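Local atomic coordinates of chromatin structure-remodeling complex subunit RSC2 (Saccharomyces cerevisiae, PDB entry 4BB7), a protein that serves as a subunit of the RSC chromatin-remodeling complex, which repositions nucleosomes in an ATP-dependent reaction and takes part in transcription regulation. Residues I25-R36 with H95-V106. Sequence-based numbering, arbitrary orientation.
Sequences ISYHVGDWALLR and HLVSNLVGKCYV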
ATOM      1  N   ILE A  25      -7.447   0.147 -23.687  1.00 40.30           N
ATOM      2  CA  ILE A  25      -8.394  -0.774 -23.074  1.00 37.29           C
ATOM      3  C   ILE A  25      -8.886  -0.240 -21.734  1.00 39.10           C
ATOM      4  O   ILE A  25      -8.093   0.182 -20.892  1.00 41.09           O
ATOM      5  CB  ILE A  25      -7.783  -2.172 -22.888  1.00 44.51           C
ATOM      6  CG1 ILE A  25      -7.635  -2.862 -24.247  1.00 42.16           C
ATOM      7  CG2 ILE A  25      -8.639  -3.012 -21.943  1.00 35.48           C
ATOM      8  CD1 ILE A  25      -6.938  -4.206 -24.186  1.00 42.67           C
ATOM      9  N   SER A  26     -10.200  -0.255 -21.545  1.00 35.66           N
ATOM     10  CA  SER A  26     -10.798   0.251 -20.319  1.00 39.83           C
ATOM     11  C   SER A  26     -10.871  -0.820 -19.233  1.00 38.69           C
ATOM     12  O   SER A  26     -11.312  -1.942 -19.477  1.00 36.38           O
ATOM     13  CB  SER A  26     -12.192   0.816 -20.597  1.00 45.33           C
ATOM     14  OG  SER A  26     -12.119   1.930 -21.468  1.00 52.06           O
ATOM     15  N   TYR A  27     -10.431  -0.458 -18.034  1.00 36.92           N
ATOM     16  CA  TYR A  27     -10.470  -1.356 -16.893  1.00 33.82           C
ATOM     17  C   TYR A  27     -11.335  -0.750 -15.793  1.00 38.00           C
ATOM     18  O   TYR A  27     -11.211   0.431 -15.474  1.00 38.32           O
ATOM     19  CB  TYR A  27      -9.055  -1.614 -16.372  1.00 32.43           C
ATOM     20  CG  TYR A  27      -8.159  -2.336 -17.358  1.00 35.42           C
ATOM     21  CD1 TYR A  27      -7.403  -1.632 -18.289  1.00 33.01           C
ATOM     22  CD2 TYR A  27      -8.065  -3.723 -17.354  1.00 32.50           C
ATOM     23  CE1 TYR A  27      -6.584  -2.289 -19.190  1.00 28.78           C
ATOM     24  CE2 TYR A  27      -7.249  -4.386 -18.250  1.00 33.87           C
ATOM     25  CZ  TYR A  27      -6.511  -3.663 -19.165  1.00 32.50           C
ATOM     26  OH  TYR A  27      -5.700  -4.318 -20.057  1.00 34.96           O
ATOM     27  N   HIS A  28     -12.216  -1.561 -15.220  1.00 35.55           N
ATOM     28  CA  HIS A  28     -13.101  -1.092 -14.164  1.00 34.00           C
ATOM     29  C   HIS A  28     -13.045  -2.022 -12.964  1.00 33.62           C
ATOM     30  O   HIS A  28     -12.621  -3.168 -13.077  1.00 34.26           O
ATOM     31  CB  HIS A  28     -14.536  -1.008 -14.675  1.00 37.93           C
ATOM     32  CG  HIS A  28     -14.706  -0.113 -15.863  1.00 42.92           C
ATOM     33  ND1 HIS A  28     -14.392  -0.510 -17.144  1.00 44.07           N
ATOM     34  CD2 HIS A  28     -15.162   1.158 -15.963  1.00 45.58           C
ATOM     35  CE1 HIS A  28     -14.646   0.478 -17.984  1.00 48.95           C
ATOM     36  NE2 HIS A  28     -15.115   1.501 -17.293  1.00 46.91           N
ATOM     37  N   VAL A  29     -13.478  -1.526 -11.813  1.00 33.39           N
ATOM     38  CA  VAL A  29     -13.538  -2.356 -10.618  1.00 38.80           C
ATOM     39  C   VAL A  29     -14.413  -3.576 -10.885  1.00 31.63           C
ATOM     40  O   VAL A  29     -15.477  -3.466 -11.491  1.00 34.12           O
ATOM     41  CB  VAL A  29     -14.086  -1.575  -9.403  1.00 33.82           C
ATOM     42  CG1 VAL A  29     -14.142  -2.469  -8.175  1.00 27.58           C
ATOM     43  CG2 VAL A  29     -13.228  -0.352  -9.136  1.00 32.92           C
ATOM     44  N   GLY A  30     -13.955  -4.738 -10.437  1.00 28.91           N
ATOM     45  CA  GLY A  30     -14.694  -5.969 -10.630  1.00 31.40           C
ATOM     46  C   GLY A  30     -14.234  -6.688 -11.881  1.00 36.15           C
ATOM     47  O   GLY A  30     -14.699  -7.788 -12.183  1.00 31.55           O
ATOM     48  N   ASP A  31     -13.313  -6.056 -12.604  1.00 34.68           N
ATOM     49  CA  ASP A  31     -12.784  -6.607 -13.847  1.00 35.62           C
ATOM     50  C   ASP A  31     -11.685  -7.632 -13.605  1.00 37.34           C
ATOM     51  O   ASP A  31     -10.836  -7.452 -12.730  1.00 39.71           O
ATOM     52  CB  ASP A  31     -12.225  -5.486 -14.723  1.00 41.49           C
ATOM     53  CG  ASP A  31     -12.979  -5.331 -16.023  1.00 42.57           C
ATOM     54  OD1 ASP A  31     -13.754  -6.245 -16.373  1.00 40.12           O
ATOM     55  OD2 ASP A  31     -12.786  -4.297 -16.698  1.00 42.50           O
ATOM     56  N   TRP A  32     -11.697  -8.702 -14.393  1.00 34.57           N
ATOM     57  CA  TRP A  32     -10.602  -9.665 -14.386  1.00 35.04           C
ATOM     58  C   TRP A  32      -9.550  -9.239 -15.405  1.00 34.08           C
ATOM     59  O   TRP A  32      -9.877  -8.936 -16.552  1.00 34.14           O
ATOM     60  CB  TRP A  32     -11.113 -11.066 -14.722  1.00 31.29           C
ATOM     61  CG  TRP A  32     -12.147 -11.582 -13.770  1.00 31.10           C
ATOM     62  CD1 TRP A  32     -13.501 -11.546 -13.933  1.00 34.40           C
ATOM     63  CD2 TRP A  32     -11.912 -12.220 -12.508  1.00 33.41           C
ATOM     64  NE1 TRP A  32     -14.127 -12.121 -12.851  1.00 32.48           N
ATOM     65  CE2 TRP A  32     -13.172 -12.543 -11.962  1.00 35.18           C
ATOM     66  CE3 TRP A  32     -10.761 -12.549 -11.787  1.00 34.20           C
ATOM     67  CZ2 TRP A  32     -13.312 -13.177 -10.728  1.00 26.78           C
ATOM     68  CZ3 TRP A  32     -10.903 -13.183 -10.561  1.00 34.63           C
ATOM     69  CH2 TRP A  32     -12.170 -13.489 -10.045  1.00 30.70           C
ATOM     70  N   ALA A  33      -8.287  -9.209 -14.996  1.00 34.16           N
ATOM     71  CA  ALA A  33      -7.229  -8.799 -15.915  1.00 37.17           C
ATOM     72  C   ALA A  33      -5.887  -9.471 -15.649  1.00 34.82           C
ATOM     73  O   ALA A  33      -5.728 -10.230 -14.690  1.00 34.02           O
ATOM     74  CB  ALA A  33      -7.074  -7.283 -15.911  1.00 34.11           C
ATOM     75  N   LEU A  34      -4.929  -9.177 -16.521  1.00 27.99           N
ATOM     76  CA  LEU A  34      -3.584  -9.718 -16.418  1.00 28.61           C
ATOM     77  C   LEU A  34      -2.601  -8.613 -16.030  1.00 31.70           C
ATOM     78  O   LEU A  34      -2.603  -7.523 -16.612  1.00 26.42           O
ATOM     79  CB  LEU A  34      -3.170 -10.346 -17.749  1.00 28.53           C
ATOM     80  CG  LEU A  34      -4.199 -11.267 -18.406  1.00 29.06           C
ATOM     81  CD1 LEU A  34      -3.796 -11.606 -19.837  1.00 24.70           C
ATOM     82  CD2 LEU A  34      -4.395 -12.531 -17.580  1.00 26.39           C
ATOM     83  N   LEU A  35      -1.762  -8.898 -15.042  1.00 27.13           N
ATOM     84  CA  LEU A  35      -0.774  -7.929 -14.588  1.00 30.68           C
ATOM     85  C   LEU A  35       0.628  -8.446 -14.860  1.00 30.06           C
ATOM     86  O   LEU A  35       0.894  -9.640 -14.714  1.00 30.72           O
ATOM     87  CB  LEU A  35      -0.960  -7.631 -13.098  1.00 27.08           C
ATOM     88  CG  LEU A  35      -2.213  -6.819 -12.762  1.00 28.58           C
ATOM     89  CD1 LEU A  35      -2.673  -7.065 -11.334  1.00 26.18           C
ATOM     90  CD2 LEU A  35      -1.973  -5.333 -13.015  1.00 25.59           C
ATOM     91  N   ARG A  36       1.519  -7.549 -15.267  1.00 27.31           N
ATOM     92  CA  ARG A  36       2.894  -7.926 -15.555  1.00 26.42           C
ATOM     93  C   ARG A  36       3.519  -8.613 -14.348  1.00 27.49           C
ATOM     94  O   ARG A  36       3.520  -8.073 -13.246  1.00 26.71           O
ATOM     95  CB  ARG A  36       3.720  -6.704 -15.958  1.00 26.80           C
ATOM     96  CG  ARG A  36       5.120  -7.045 -16.457  1.00 37.56           C
ATOM     97  CD  ARG A  36       5.072  -7.814 -17.770  1.00 32.82           C
ATOM     98  NE  ARG A  36       4.725  -6.945 -18.893  1.00 40.74           N
ATOM     99  CZ  ARG A  36       4.566  -7.362 -20.147  1.00 38.54           C
ATOM    100  NH1 ARG A  36       4.712  -8.646 -20.452  1.00 33.16           N
ATOM    101  NH2 ARG A  36       4.255  -6.490 -21.097  1.00 35.43           N
ATOM    102  N   HIS A  95      -0.943  -1.978  -7.669  1.00 22.07           N
ATOM    103  CA  HIS A  95      -0.120  -1.877  -8.864  1.00 23.15           C
ATOM    104  C   HIS A  95      -0.266  -0.509  -9.523  1.00 29.60           C
ATOM    105  O   HIS A  95      -1.295   0.153  -9.381  1.00 32.88           O
ATOM    106  CB  HIS A  95      -0.524  -2.935  -9.889  1.00 26.52           C
ATOM    107  CG  HIS A  95      -0.408  -4.344  -9.401  1.00 27.82           C
ATOM    108  ND1 HIS A  95       0.567  -5.207  -9.853  1.00 24.73           N
ATOM    109  CD2 HIS A  95      -1.167  -5.054  -8.533  1.00 27.87           C
ATOM    110  CE1 HIS A  95       0.415  -6.383  -9.270  1.00 29.38           C
ATOM    111  NE2 HIS A  95      -0.632  -6.317  -8.465  1.00 26.00           N
ATOM    112  N   LEU A  96       0.770  -0.090 -10.244  1.00 27.03           N
ATOM    113  CA  LEU A  96       0.636   0.997 -11.203  1.00 27.92           C
ATOM    114  C   LEU A  96      -0.178   0.455 -12.372  1.00 31.80           C
ATOM    115  O   LEU A  96       0.118  -0.627 -12.877  1.00 27.81           O
ATOM    116  CB  LEU A  96       2.011   1.452 -11.697  1.00 30.53           C
ATOM    117  CG  LEU A  96       2.969   2.025 -10.649  1.00 34.77           C
ATOM    118  CD1 LEU A  96       4.350   2.271 -11.239  1.00 25.06           C
ATOM    119  CD2 LEU A  96       2.403   3.307 -10.062  1.00 31.70           C
ATOM    120  N   VAL A  97      -1.201   1.191 -12.799  1.00 32.48           N
ATOM    121  CA  VAL A  97      -2.080   0.710 -13.867  1.00 29.97           C
ATOM    122  C   VAL A  97      -1.310   0.424 -15.155  1.00 30.97           C
ATOM    123  O   VAL A  97      -1.809  -0.251 -16.061  1.00 29.30           O
ATOM    124  CB  VAL A  97      -3.247   1.680 -14.149  1.00 27.39           C
ATOM    125  CG1 VAL A  97      -4.060   1.911 -12.884  1.00 29.54           C
ATOM    126  CG2 VAL A  97      -2.730   2.990 -14.708  1.00 36.04           C
ATOM    127  N   SER A  98      -0.084   0.927 -15.226  1.00 30.90           N
ATOM    128  CA  SER A  98       0.794   0.623 -16.347  1.00 36.35           C
ATOM    129  C   SER A  98       1.183  -0.861 -16.366  1.00 31.91           C
ATOM    130  O   SER A  98       1.674  -1.367 -17.375  1.00 33.42           O
ATOM    131  CB  SER A  98       2.038   1.512 -16.300  1.00 30.86           C
ATOM    132  OG  SER A  98       2.544   1.594 -14.979  1.00 41.57           O
ATOM    133  N   ASN A  99       0.953  -1.555 -15.255  1.00 25.33           N
ATOM    134  CA  ASN A  99       1.246  -2.984 -15.168  1.00 29.95           C
ATOM    135  C   ASN A  99       0.249  -3.850 -15.935  1.00 29.74           C
ATOM    136  O   ASN A  99       0.576  -4.963 -16.346  1.00 31.61           O
ATOM    137  CB  ASN A  99       1.307  -3.449 -13.708  1.00 32.13           C
ATOM    138  CG  ASN A  99       2.469  -2.845 -12.947  1.00 34.07           C
ATOM    139  OD1 ASN A  99       3.432  -2.359 -13.542  1.00 33.00           O
ATOM    140  ND2 ASN A  99       2.388  -2.879 -11.618  1.00 31.61           N
ATOM    141  N   LEU A 100      -0.970  -3.346 -16.112  1.00 26.60           N
ATOM    142  CA  LEU A 100      -2.002  -4.079 -16.841  1.00 28.74           C
ATOM    143  C   LEU A 100      -1.533  -4.395 -18.253  1.00 28.66           C
ATOM    144  O   LEU A 100      -1.157  -3.497 -19.006  1.00 31.24           O
ATOM    145  CB  LEU A 100      -3.301  -3.272 -16.902  1.00 27.66           C
ATOM    146  CG  LEU A 100      -4.085  -3.057 -15.610  1.00 28.30           C
ATOM    147  CD1 LEU A 100      -5.115  -1.956 -15.798  1.00 24.81           C
ATOM    148  CD2 LEU A 100      -4.747  -4.355 -15.150  1.00 25.04           C
ATOM    149  N   VAL A 101      -1.561  -5.671 -18.615  1.00 29.40           N
ATOM    150  CA  VAL A 101      -1.101  -6.080 -19.938  1.00 31.22           C
ATOM    151  C   VAL A 101      -2.218  -6.700 -20.770  1.00 30.51           C
ATOM    152  O   VAL A 101      -2.001  -7.078 -21.919  1.00 38.78           O
ATOM    153  CB  VAL A 101       0.096  -7.048 -19.855  1.00 26.18           C
ATOM    154  CG1 VAL A 101       1.284  -6.358 -19.204  1.00 29.16           C
ATOM    155  CG2 VAL A 101      -0.280  -8.305 -19.088  1.00 23.01           C
ATOM    156  N   GLY A 102      -3.413  -6.793 -20.195  1.00 26.99           N
ATOM    157  CA  GLY A 102      -4.551  -7.314 -20.928  1.00 31.24           C
ATOM    158  C   GLY A 102      -5.724  -7.713 -20.057  1.00 32.85           C
ATOM    159  O   GLY A 102      -5.613  -7.781 -18.836  1.00 36.09           O
ATOM    160  N   LYS A 103      -6.859  -7.964 -20.698  1.00 35.95           N
ATOM    161  CA  LYS A 103      -8.049  -8.448 -20.010  1.00 35.96           C
ATOM    162  C   LYS A 103      -8.038  -9.968 -19.954  1.00 35.37           C
ATOM    163  O   LYS A 103      -7.356 -10.624 -20.745  1.00 35.10           O
ATOM    164  CB  LYS A 103      -9.315  -7.997 -20.743  1.00 35.89           C
ATOM    165  CG  LYS A 103      -9.700  -6.549 -20.528  1.00 38.29           C
ATOM    166  CD  LYS A 103     -10.271  -6.337 -19.141  1.00 37.07           C
ATOM    167  CE  LYS A 103     -10.876  -4.950 -19.002  1.00 46.13           C
ATOM    168  NZ  LYS A 103     -12.036  -4.755 -19.918  1.00 50.54           N
ATOM    169  N   CYS A 104      -8.796 -10.521 -19.015  1.00 28.85           N
ATOM    170  CA  CYS A 104      -9.053 -11.954 -18.984  1.00 31.24           C
ATOM    171  C   CYS A 104     -10.389 -12.196 -18.305  1.00 25.55           C
ATOM    172  O   CYS A 104     -11.135 -11.254 -18.033  1.00 26.60           O
ATOM    173  CB  CYS A 104      -7.935 -12.710 -18.254  1.00 31.59           C
ATOM    174  SG  CYS A 104      -8.048 -12.718 -16.439  1.00 34.23           S
ATOM    175  N   TYR A 105     -10.690 -13.458 -18.031  1.00 29.59           N
ATOM    176  CA  TYR A 105     -11.904 -13.799 -17.304  1.00 34.36           C
ATOM    177  C   TYR A 105     -11.718 -15.053 -16.457  1.00 30.87           C
ATOM    178  O   TYR A 105     -11.264 -16.085 -16.950  1.00 30.07           O
ATOM    179  CB  TYR A 105     -13.079 -13.978 -18.267  1.00 25.51           C
ATOM    180  CG  TYR A 105     -14.423 -13.964 -17.579  1.00 29.49           C
ATOM    181  CD1 TYR A 105     -15.046 -12.767 -17.261  1.00 32.44           C
ATOM    182  CD2 TYR A 105     -15.065 -15.146 -17.239  1.00 29.09           C
ATOM    183  CE1 TYR A 105     -16.273 -12.745 -16.630  1.00 33.49           C
ATOM    184  CE2 TYR A 105     -16.294 -15.134 -16.607  1.00 30.84           C
ATOM    185  CZ  TYR A 105     -16.893 -13.929 -16.307  1.00 36.59           C
ATOM    186  OH  TYR A 105     -18.116 -13.907 -15.678  1.00 41.43           O
ATOM    187  N   VAL A 106     -12.064 -14.952 -15.178  1.00 27.20           N
ATOM    188  CA  VAL A 106     -12.046 -16.103 -14.283  1.00 31.34           C
ATOM    189  C   VAL A 106     -13.475 -16.526 -13.958  1.00 33.43           C
ATOM    190  O   VAL A 106     -14.270 -15.721 -13.467  1.00 36.01           O
ATOM    191  CB  VAL A 106     -11.292 -15.794 -12.972  1.00 33.78           C
ATOM    192  CG1 VAL A 106     -11.391 -16.972 -12.009  1.00 28.38           C
ATOM    193  CG2 VAL A 106      -9.835 -15.453 -13.260  1.00 31.36           C
TER
HETATM  194  O   HOH W   1     -16.491 -14.469 -12.486  1.00 32.13           O
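Lys-103 folds from strand 100-103 over the Tyr-27 ring to Asp-31 and the carbonyl of Ser-26. CB leads to CG, 4.0 Å from Ile-25 CG2; CD touches both Trp-32 O and Tyr-27 CE2, each 3.7 Å away, and CE lies 3.5 Å from Tyr-27 CD2. Bends at chi2 (-74°) and chi4 (64°) fold the chain so that NZ forms a salt bridge with Asp-31 OD2 at 3.3 Å and a weak hydrogen bond to Ser-26 O. The same OD2 accepts a hydrogen bond from the backbone N of His-28, linking the two ends of the type II turn from His-28 to Asp-31. Tyr-27 is packed by Leu-100, whose CD1 sits over one ring face, 3.5 Å from the centroid. In strand 32-35, the Trp-32 indole takes Val-106 CB over its six-membered ring and turns an edge to the Tyr-105 face, planes at 67°. An alanine in place of Trp-32 would probably leave Val-106 and Tyr-105 without their aromatic partner. Further along, Leu-35 CD1 lies centrally over the His-95 ring, whose NE2 is hydrogen-bonded to Trp-66 NE1. Nearly straight bonds, such as Val-101 N to Leu-34 O (2.9 Å), join the antiparallel strands 32-35 and 100-103, neighbours in the mixed beta-sheet of the BAH domain, a member of the SH3 clan.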